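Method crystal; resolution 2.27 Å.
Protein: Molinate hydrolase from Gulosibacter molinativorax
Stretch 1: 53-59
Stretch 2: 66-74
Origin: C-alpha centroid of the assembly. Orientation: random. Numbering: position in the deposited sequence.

Stretch 1 53-59: PETTVFI
Stretch 2 66-74: KVGSTDQIE

Two antiparallel β-strands of one chain run side by side, the first continuing beyond Ile59, the second already under way at Lys66 and ending at Ser69; their N-to-C directions are 165° apart and their axes approach to 4.7 Å. Backbone torsions are extended along both, from -109/148 at Thr55 to -121/136 at Ile59; Gly68 is almost fully stretched at -177/-172. The register pairs Thr55 with Ser69, Thr56 with Gly68, Val57 with Val67 and Phe58 with Lys66.

Two of these pairs exchange hydrogen bonds in both directions. Thr56 N donates to Gly68 O (2.9 Å, 172°) and Gly68 N returns a bond to Thr56 O (3.1 Å, 167°). Two residues on, Phe58 N donates to Lys66 O (2.8 Å, 163°) and Lys66 N to Phe58 O (3.2 Å, 164°), so the amides and carbonyls of all four residues are satisfied across the ladder. At the intervening non-hydrogen-bonded pair, Val57 and Val67 lie 4.7 Å apart, CA to CA, and their CA-H groups face carbonyls already in use: Val57 CA is 3.5 Å from Lys66 O, and Val67 CA is 3.5 Å from Thr56 O.

The pairing outlasts the regular ladder. Glu54, at phi/psi 53/45 where the chain turns a corner, offers its carbonyl to the amide of Thr70; Thr70 N to Glu54 O is 2.8 Å, though the 145° angle is more bent than those in the ladder. Beyond Ser69 the second stretch adopts helical torsions through Gln72, and Ser69 O receives weak bonds from Gln72 N (3.1 Å) and Ile73 N (3.2 Å). This turn brings Ile73 back toward the first strand.

Thr56, Phe58 and Lys66 share one face of the sheet. The buried Thr56 (chi1 m) places OG1 3.2 Å from OG1 of Thr70 (chi1 t), a hydrogen bond in which either hydroxyl could donate; Thr56 OG1 is also bonded elsewhere in the structure. Its methyl CG2 lies 4.1 Å from CG2 of Ile73 (m, m), which also reaches Phe58, with Phe58 CB to Ile73 CG2 at 4.4 Å. Gly68 leaves room here: a CB would be crowded by Ile73 CD1. Phe58 (chi1 t, chi2 78°) and Lys66 (chi1 -99°, chi2 t, chi3 t, chi4 131°) meet at their bases, CB to CB 3.7 Å, before both side chains lead away.

On the other face, Val57 and Val67, both t, make a loose apolar contact between Val57 CG1 and Val67 CG2 at 4.5 Å. Thr55 (chi1 m), whose CA-to-CB bond points away from the second strand, still brings CG2 to 4.2 Å from Val67 CG1 and to 3.3 Å from Gly68 O. Thr55 OG1 lies 3.0 Å from Pro53 O and also bonds to a residue just outside the stretches.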

# COMPACT_ATOMS: atom_id res chain seq x y z
N PRO A 53 51.48 -3.31 33.30
CA PRO A 53 51.05 -4.37 34.21
C PRO A 53 51.11 -3.97 35.69
O PRO A 53 51.64 -2.92 36.04
CB PRO A 53 52.02 -5.53 33.91
CG PRO A 53 52.92 -5.07 32.80
CD PRO A 53 52.85 -3.57 32.81
N GLU A 54 50.55 -4.82 36.53
CA GLU A 54 50.67 -4.66 38.01
C GLU A 54 50.26 -3.31 38.53
O GLU A 54 50.98 -2.66 39.29
CB GLU A 54 52.09 -5.01 38.49
CG GLU A 54 52.11 -6.48 38.70
CD GLU A 54 53.44 -7.15 38.56
OE1 GLU A 54 54.45 -6.49 38.24
OE2 GLU A 54 53.45 -8.37 38.78
N THR A 55 49.14 -2.88 38.00
CA THR A 55 48.68 -1.52 38.27
C THR A 55 47.48 -1.58 39.17
O THR A 55 46.72 -2.52 39.15
CB THR A 55 48.37 -0.74 36.99
OG1 THR A 55 49.48 -0.85 36.07
CG2 THR A 55 48.14 0.72 37.29
N THR A 56 47.40 -0.55 39.98
CA THR A 56 46.32 -0.34 40.87
C THR A 56 45.69 1.03 40.61
O THR A 56 46.38 2.03 40.43
CB THR A 56 46.77 -0.49 42.35
OG1 THR A 56 46.94 -1.90 42.63
CG2 THR A 56 45.74 0.09 43.33
N VAL A 57 44.37 1.03 40.63
CA VAL A 57 43.58 2.24 40.46
C VAL A 57 42.75 2.49 41.71
O VAL A 57 42.05 1.60 42.19
CB VAL A 57 42.62 2.13 39.29
CG1 VAL A 57 41.79 3.41 39.17
CG2 VAL A 57 43.38 1.85 38.01
N PHE A 58 42.88 3.69 42.23
CA PHE A 58 42.24 4.00 43.49
C PHE A 58 41.24 5.11 43.30
O PHE A 58 41.57 6.21 42.83
CB PHE A 58 43.26 4.40 44.57
CG PHE A 58 42.67 4.51 45.95
CD1 PHE A 58 42.40 3.38 46.68
CD2 PHE A 58 42.43 5.75 46.54
CE1 PHE A 58 41.86 3.46 47.96
CE2 PHE A 58 41.90 5.84 47.82
CZ PHE A 58 41.61 4.69 48.53
N ILE A 59 40.03 4.82 43.74
CA ILE A 59 38.90 5.74 43.61
C ILE A 59 38.35 6.06 44.96
O ILE A 59 38.10 5.17 45.77
CB ILE A 59 37.77 5.17 42.72
CG1 ILE A 59 38.29 4.88 41.31
CG2 ILE A 59 36.58 6.11 42.67
CD1 ILE A 59 37.61 3.69 40.65
N LYS A 66 44.22 7.97 42.62
CA LYS A 66 45.53 7.40 42.42
C LYS A 66 45.57 6.36 41.34
O LYS A 66 44.72 5.49 41.26
CB LYS A 66 46.00 6.75 43.73
CG LYS A 66 46.94 7.61 44.55
CD LYS A 66 46.86 7.30 46.04
CE LYS A 66 48.07 7.89 46.77
NZ LYS A 66 47.65 8.68 47.95
N VAL A 67 46.64 6.40 40.55
CA VAL A 67 46.92 5.37 39.55
C VAL A 67 48.41 5.10 39.55
O VAL A 67 49.20 5.99 39.29
CB VAL A 67 46.56 5.81 38.13
CG1 VAL A 67 46.86 4.69 37.12
CG2 VAL A 67 45.10 6.20 38.07
N GLY A 68 48.80 3.88 39.85
CA GLY A 68 50.20 3.56 39.84
C GLY A 68 50.49 2.13 40.13
O GLY A 68 49.59 1.27 40.15
N SER A 69 51.77 1.86 40.29
CA SER A 69 52.22 0.51 40.58
C SER A 69 51.57 -0.01 41.83
O SER A 69 51.33 0.69 42.82
CB SER A 69 53.72 0.42 40.73
OG SER A 69 54.28 -0.05 39.52
N THR A 70 51.23 -1.28 41.71
CA THR A 70 50.45 -1.99 42.71
C THR A 70 51.06 -1.80 44.12
O THR A 70 50.38 -1.47 45.08
CB THR A 70 50.27 -3.47 42.28
OG1 THR A 70 49.28 -4.09 43.09
CG2 THR A 70 51.61 -4.26 42.31
N ASP A 71 52.37 -1.96 44.19
CA ASP A 71 53.12 -1.88 45.47
C ASP A 71 53.39 -0.47 46.04
O ASP A 71 53.70 -0.33 47.20
CB ASP A 71 54.45 -2.61 45.30
CG ASP A 71 55.27 -2.07 44.15
OD1 ASP A 71 55.40 -0.85 44.10
OD2 ASP A 71 55.80 -2.89 43.35
N GLN A 72 53.32 0.54 45.19
CA GLN A 72 53.46 1.94 45.63
C GLN A 72 52.13 2.55 46.09
O GLN A 72 52.10 3.60 46.69
CB GLN A 72 53.88 2.82 44.48
CG GLN A 72 55.27 3.05 44.03
CD GLN A 72 55.13 3.58 42.58
OE1 GLN A 72 54.08 4.11 42.18
NE2 GLN A 72 56.14 3.32 41.78
N ILE A 73 51.02 1.88 45.79
CA ILE A 73 49.70 2.35 46.23
C ILE A 73 49.22 1.48 47.39
O ILE A 73 48.96 0.27 47.24
CB ILE A 73 48.63 2.35 45.10
CG1 ILE A 73 49.18 2.99 43.82
CG2 ILE A 73 47.38 3.05 45.57
CD1 ILE A 73 49.55 4.46 43.94
N GLU A 74 49.16 2.09 48.56
CA GLU A 74 48.84 1.36 49.79
C GLU A 74 47.34 1.39 49.93
O GLU A 74 46.74 2.42 49.73
CB GLU A 74 49.46 2.04 51.01
CG GLU A 74 50.26 1.12 51.93
CD GLU A 74 49.52 0.73 53.20
OE1 GLU A 74 48.79 1.55 53.77
OE2 GLU A 74 49.69 -0.42 53.65